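Local coordinates for protein beta-galactoside alpha-2,6-sialyltransferase (PDB 2Z4T) that transfers sialic acid from the donor CMP-sialic acid to beta-galactoside acceptors such as lactose, forming an alpha-2,6 linkage, at residues Q182-Q187 with K214-F219; N208-L213 with D258-V263. All coordinates share one frame; numbering follows the deposited sequence. Where two conformers were deposited one is given.

Contact 1. Residues Q182-Q187 with K214-F219; sequences QEIVKQ and KELNSF
Val185 sets CG1 anti to its backbone N (chi1 165°), and this splits its two methyls between Glu215 and Phe219. CG2 takes the Glu215 side. It lies 3.7 Å from Glu215 CB and nearly as close to CG, so the aliphatic part of the glutamate does the touching. The Glu215 chain bends at chi2 (-54°). The bend folds the carboxylate back, and OE1 comes within 4.0 Å of Val185 CG2. The other methyl, Val185 CG1, approaches the far end of the Phe219 ring obliquely, 4.3 Å from CZ. Deeper in the interface, where the two segments together bury 208 Å², Ile184 and Leu216 meet at about a right angle. Ile184 CG2 is the touching branch. It sits against the forked end of Leu216, 3.8 Å from CD2 and 4.0 Å from CD1.

The helices 178-190 and 205-216 lie side by side on one face of the Rossmann-like sheet in the N-terminal half of the GT-B fold. Helix 205-216 is the crossover of a beta-alpha-beta unit that joins the neighbouring parallel strands 194-201 and 222-230. Ile184 also reaches down to Leu117 and Val119 of strand 103-122 and to Tyr148 of strand 146-151. It therefore belongs to the core between helix and sheet, while Val185 and Glu215 lie nearer the surface.

Leu216 to Phe219 form a type I turn, in which Phe219 N bonds Leu216 O at 2.9 Å. The turn carries the Phe219 side chain back toward helix 178-190, where it also meets Ala188 and Gln189. No hydrogen bond joins the two segments. Val185 and Glu215 are the pair whose CA atoms are nearest, 6.8 Å apart.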
loop_
_atom_site.group_PDB
_atom_site.type_symbol
_atom_site.label_atom_id
_atom_site.label_comp_id
_atom_site.label_asym_id
_atom_site.label_seq_id
_atom_site.Cartn_x
_atom_site.Cartn_y
_atom_site.Cartn_z
ATOM N N GLN A 182 2.245 7.618 -19.912
ATOM C CA GLN A 182 2.183 8.904 -20.620
ATOM C C GLN A 182 2.182 10.096 -19.659
ATOM O O GLN A 182 2.865 11.098 -19.874
ATOM C CB GLN A 182 0.937 8.951 -21.510
ATOM C CG GLN A 182 1.016 8.040 -22.727
ATOM C CD GLN A 182 -0.346 7.630 -23.272
ATOM O OE1 GLN A 182 -0.450 6.635 -23.988
ATOM N NE2 GLN A 182 -1.392 8.386 -22.933
ATOM N N GLU A 183 1.391 9.988 -18.594
ATOM C CA GLU A 183 1.341 11.086 -17.638
ATOM C C GLU A 183 2.692 11.293 -16.947
ATOM O O GLU A 183 3.124 12.436 -16.745
ATOM C CB GLU A 183 0.211 10.914 -16.628
ATOM C CG GLU A 183 -0.048 12.162 -15.780
ATOM C CD GLU A 183 -0.231 13.444 -16.638
ATOM O OE1 GLU A 183 -1.054 13.414 -17.596
ATOM O OE2 GLU A 183 0.462 14.463 -16.347
ATOM N N ILE A 184 3.369 10.196 -16.621
ATOM C CA ILE A 184 4.719 10.260 -16.079
ATOM C C ILE A 184 5.710 10.889 -17.100
ATOM O O ILE A 184 6.575 11.708 -16.740
ATOM C CB ILE A 184 5.174 8.854 -15.624
ATOM C CG1 ILE A 184 4.269 8.367 -14.487
ATOM C CG2 ILE A 184 6.666 8.828 -15.226
ATOM C CD1 ILE A 184 4.369 6.899 -14.202
ATOM N N VAL A 185 5.577 10.516 -18.366
ATOM C CA VAL A 185 6.437 11.073 -19.403
ATOM C C VAL A 185 6.253 12.583 -19.506
ATOM O O VAL A 185 7.238 13.320 -19.619
ATOM C CB VAL A 185 6.210 10.397 -20.769
ATOM C CG1 VAL A 185 6.839 11.225 -21.911
ATOM C CG2 VAL A 185 6.763 8.991 -20.733
ATOM N N LYS A 186 4.998 13.034 -19.436
ATOM C CA LYS A 186 4.706 14.458 -19.489
ATOM C C LYS A 186 5.377 15.197 -18.331
ATOM O O LYS A 186 5.926 16.275 -18.538
ATOM C CB LYS A 186 3.197 14.713 -19.566
ATOM C CG LYS A 186 2.571 14.151 -20.847
ATOM C CD LYS A 186 1.072 14.395 -20.944
ATOM C CE LYS A 186 0.471 13.563 -22.072
ATOM N NZ LYS A 186 -0.765 14.163 -22.634
ATOM N N GLN A 187 5.372 14.615 -17.134
ATOM C CA GLN A 187 6.072 15.249 -16.010
ATOM C C GLN A 187 7.585 15.365 -16.266
ATOM O O GLN A 187 8.194 16.384 -15.935
ATOM C CB GLN A 187 5.824 14.538 -14.665
ATOM C CG GLN A 187 4.369 14.486 -14.207
ATOM C CD GLN A 187 3.704 15.869 -14.163
ATOM O OE1 GLN A 187 2.727 16.126 -14.880
ATOM N NE2 GLN A 187 4.230 16.754 -13.326
ATOM N N LYS A 214 11.527 2.288 -18.672
ATOM C CA LYS A 214 12.149 2.413 -19.961
ATOM C C LYS A 214 11.853 3.725 -20.662
ATOM O O LYS A 214 12.577 4.114 -21.548
ATOM C CB LYS A 214 11.955 1.177 -20.824
ATOM C CG LYS A 214 10.615 0.915 -21.361
ATOM C CD LYS A 214 10.675 -0.433 -22.137
ATOM C CE LYS A 214 11.081 -0.234 -23.603
ATOM N NZ LYS A 214 10.881 -1.495 -24.385
ATOM N N GLU A 215 10.815 4.428 -20.227
ATOM C CA GLU A 215 10.583 5.802 -20.669
ATOM C C GLU A 215 11.499 6.752 -19.930
ATOM O O GLU A 215 12.249 7.500 -20.549
ATOM C CB GLU A 215 9.131 6.222 -20.447
ATOM C CG GLU A 215 8.133 5.475 -21.290
ATOM C CD GLU A 215 8.454 5.532 -22.765
ATOM O OE1 GLU A 215 8.679 6.649 -23.289
ATOM O OE2 GLU A 215 8.491 4.449 -23.398
ATOM N N LEU A 216 11.444 6.697 -18.609
ATOM C CA LEU A 216 12.254 7.533 -17.726
ATOM C C LEU A 216 13.769 7.395 -17.927
ATOM O O LEU A 216 14.524 8.350 -17.708
ATOM C CB LEU A 216 11.903 7.235 -16.264
ATOM C CG LEU A 216 10.522 7.718 -15.828
ATOM C CD1 LEU A 216 10.323 7.581 -14.321
ATOM C CD2 LEU A 216 10.330 9.174 -16.266
ATOM N N ASN A 217 14.206 6.202 -18.324
ATOM C CA ASN A 217 15.613 5.929 -18.548
ATOM C C ASN A 217 16.321 6.949 -19.446
ATOM O O ASN A 217 17.484 7.267 -19.210
ATOM C CB ASN A 217 15.812 4.524 -19.120
ATOM C CG ASN A 217 17.260 4.071 -19.034
ATOM O OD1 ASN A 217 17.808 3.899 -17.933
ATOM N ND2 ASN A 217 17.899 3.905 -20.197
ATOM N N SER A 218 15.635 7.453 -20.467
ATOM C CA SER A 218 16.249 8.413 -21.380
ATOM C C SER A 218 16.205 9.868 -20.882
ATOM O O SER A 218 16.756 10.768 -21.535
ATOM C CB SER A 218 15.637 8.293 -22.789
ATOM O OG SER A 218 14.222 8.422 -22.732
ATOM N N PHE A 219 15.568 10.096 -19.733
ATOM C CA PHE A 219 15.419 11.449 -19.167
ATOM C C PHE A 219 16.442 11.802 -18.079
ATOM O O PHE A 219 16.298 11.386 -16.930
ATOM C CB PHE A 219 14.020 11.616 -18.589
ATOM C CG PHE A 219 12.980 11.813 -19.610
ATOM C CD1 PHE A 219 12.200 10.742 -20.033
ATOM C CD2 PHE A 219 12.776 13.066 -20.167
ATOM C CE1 PHE A 219 11.210 10.911 -20.995
ATOM C CE2 PHE A 219 11.787 13.246 -21.139
ATOM C CZ PHE A 219 11.002 12.157 -21.552
#

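Contact 2. Residues N208-L213 with D258-V263; sequences NLVPIL and DYLEDV
Val210 points its CB at helix 249-265 and ends there in two methyls, each with its own partner. CG1, anti to the backbone N (chi1 167°), meets Val263 CG1 at 3.6 Å. The two valines cross at about a right angle. CG2 meets Leu260 CD1 at 3.9 Å, and here the side chains run past each other in opposite directions. One valine thus bridges two residues a turn apart on the facing helix. The surface hidden between the segments is small, 107 Å² in all.

Helix 205-216 is sandwiched in the N-terminal Rossmann-like half of the GT-B fold. Its Leu209 and Leu213 pack on strand 222-230, whereas Val210 faces the outer helix 249-265. Pro211 follows directly and has no N-H to give to the turn before, and the helix is kinked here. The turn closes again with Leu213 N to Leu209 O, 2.8 Å.

On the other helix, Val263 CG2 lies over one face of the Tyr259 ring, 3.7 Å above its plane and offset toward the rim. Leu260 and Val263 also touch Phe206, and Leu260 reaches Trp282 and Leu285 of helix 282-285.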
loop_
_atom_site.group_PDB
_atom_site.type_symbol
_atom_site.label_atom_id
_atom_site.label_comp_id
_atom_site.label_asym_id
_atom_site.label_seq_id
_atom_site.Cartn_x
_atom_site.Cartn_y
_atom_site.Cartn_z
ATOM N N ASN A 208 4.592 -3.905 -13.979
ATOM C CA ASN A 208 4.191 -2.587 -13.496
ATOM C C ASN A 208 5.266 -1.515 -13.694
ATOM O O ASN A 208 4.943 -0.353 -13.953
ATOM C CB ASN A 208 3.774 -2.640 -12.030
ATOM C CG ASN A 208 2.455 -3.357 -11.827
ATOM O OD1 ASN A 208 1.618 -3.435 -12.741
ATOM N ND2 ASN A 208 2.252 -3.890 -10.617
ATOM N N LEU A 209 6.540 -1.888 -13.565
ATOM C CA LEU A 209 7.588 -0.875 -13.475
ATOM C C LEU A 209 8.368 -0.718 -14.742
ATOM O O LEU A 209 8.733 0.398 -15.106
ATOM C CB LEU A 209 8.500 -1.104 -12.285
ATOM C CG LEU A 209 7.760 -1.078 -10.946
ATOM C CD1 LEU A 209 8.765 -1.077 -9.844
ATOM C CD2 LEU A 209 6.832 0.112 -10.806
ATOM N N VAL A 210 8.585 -1.832 -15.436
ATOM C CA VAL A 210 9.351 -1.789 -16.666
ATOM C C VAL A 210 8.845 -0.732 -17.644
ATOM O O VAL A 210 9.649 0.066 -18.114
ATOM C CB VAL A 210 9.518 -3.176 -17.354
ATOM C CG1 VAL A 210 10.051 -3.001 -18.792
ATOM C CG2 VAL A 210 10.448 -4.074 -16.532
ATOM N N PRO A 211 7.527 -0.700 -17.951
ATOM C CA PRO A 211 7.125 0.299 -18.964
ATOM C C PRO A 211 7.403 1.722 -18.512
ATOM O O PRO A 211 7.619 2.589 -19.347
ATOM C CB PRO A 211 5.618 0.076 -19.133
ATOM C CG PRO A 211 5.373 -1.276 -18.594
ATOM C CD PRO A 211 6.368 -1.483 -17.480
ATOM N N ILE A 212 7.420 1.957 -17.210
ATOM C CA ILE A 212 7.724 3.278 -16.688
ATOM C C ILE A 212 9.229 3.538 -16.791
ATOM O O ILE A 212 9.654 4.592 -17.272
ATOM C CB ILE A 212 7.300 3.431 -15.224
ATOM C CG1 ILE A 212 5.782 3.248 -15.082
ATOM C CG2 ILE A 212 7.773 4.806 -14.673
ATOM C CD1 ILE A 212 5.322 2.956 -13.636
ATOM N N LEU A 213 10.032 2.569 -16.360
ATOM C CA LEU A 213 11.461 2.776 -16.283
ATOM C C LEU A 213 12.117 2.901 -17.656
ATOM O O LEU A 213 13.135 3.593 -17.806
ATOM C CB LEU A 213 12.129 1.717 -15.417
ATOM C CG LEU A 213 11.802 1.920 -13.933
ATOM C CD1 LEU A 213 12.189 0.694 -13.149
ATOM C CD2 LEU A 213 12.481 3.173 -13.368
ATOM N N ASP A 258 21.212 -8.419 -15.715
ATOM C CA ASP A 258 21.585 -7.988 -17.070
ATOM C C ASP A 258 20.348 -7.953 -17.954
ATOM O O ASP A 258 20.174 -7.043 -18.773
ATOM C CB ASP A 258 22.640 -8.922 -17.683
ATOM C CG ASP A 258 23.938 -8.937 -16.888
ATOM O OD1 ASP A 258 24.365 -7.871 -16.392
ATOM O OD2 ASP A 258 24.540 -10.019 -16.763
ATOM N N TYR A 259 19.484 -8.946 -17.753
ATOM C CA TYR A 259 18.264 -9.069 -18.523
ATOM C C TYR A 259 17.384 -7.855 -18.264
ATOM O O TYR A 259 16.973 -7.166 -19.218
ATOM C CB TYR A 259 17.521 -10.364 -18.186
ATOM C CG TYR A 259 16.146 -10.400 -18.789
ATOM C CD1 TYR A 259 15.956 -10.697 -20.144
ATOM C CD2 TYR A 259 15.025 -10.104 -18.011
ATOM C CE1 TYR A 259 14.663 -10.705 -20.692
ATOM C CE2 TYR A 259 13.756 -10.115 -18.545
ATOM C CZ TYR A 259 13.573 -10.415 -19.874
ATOM O OH TYR A 259 12.292 -10.415 -20.369
ATOM N N LEU A 260 17.134 -7.593 -16.980
ATOM C CA LEU A 260 16.313 -6.463 -16.553
ATOM C C LEU A 260 16.924 -5.152 -17.039
ATOM O O LEU A 260 16.222 -4.306 -17.605
ATOM C CB LEU A 260 16.106 -6.457 -15.021
ATOM C CG LEU A 260 15.157 -5.416 -14.420
ATOM C CD1 LEU A 260 13.770 -5.544 -15.013
ATOM C CD2 LEU A 260 15.059 -5.517 -12.907
ATOM N N GLU A 261 18.233 -4.999 -16.841
ATOM C CA GLU A 261 18.957 -3.837 -17.341
ATOM C C GLU A 261 18.780 -3.609 -18.847
ATOM O O GLU A 261 18.524 -2.486 -19.272
ATOM C CB GLU A 261 20.446 -3.915 -16.998
ATOM C CG GLU A 261 21.133 -2.555 -17.126
ATOM C CD GLU A 261 22.520 -2.527 -16.534
ATOM O OE1 GLU A 261 23.137 -3.616 -16.399
ATOM O OE2 GLU A 261 22.985 -1.412 -16.204
ATOM N N ASP A 262 18.912 -4.678 -19.633
ATOM C CA ASP A 262 18.780 -4.610 -21.084
ATOM C C ASP A 262 17.369 -4.299 -21.554
ATOM O O ASP A 262 17.188 -3.628 -22.582
ATOM C CB ASP A 262 19.262 -5.911 -21.737
ATOM C CG ASP A 262 20.766 -6.078 -21.663
ATOM O OD1 ASP A 262 21.481 -5.077 -21.405
ATOM O OD2 ASP A 262 21.230 -7.220 -21.846
ATOM N N VAL A 263 16.381 -4.811 -20.824
ATOM C CA VAL A 263 14.982 -4.552 -21.136
ATOM C C VAL A 263 14.678 -3.056 -20.926
ATOM O O VAL A 263 14.148 -2.394 -21.818
ATOM C CB VAL A 263 14.039 -5.474 -20.308
ATOM C CG1 VAL A 263 12.619 -4.959 -20.319
ATOM C CG2 VAL A 263 14.086 -6.907 -20.823
#

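From the N terminus, the chain enters contact 1 at 182-187, runs through strand 194-201 and reaches 208-213, the first half of contact 2. It passes directly into 214-219, which closes contact 1 over 26 intervening residues. Contact 2 closes only at 258-263, after strand 222-230 and helix 234-243. The two loops therefore cross. Helix 205-216 serves both and lies between helices 178-190 and 249-265. The centres of the two contacts are about 13 Å apart. The contacts touch where Ile184 CD1 packs 4.0 Å from Ile212 CG1. Together they tie three helices to one another in the N-terminal Rossmann-like domain of the GT-B fold, away from the ligand and metal sites.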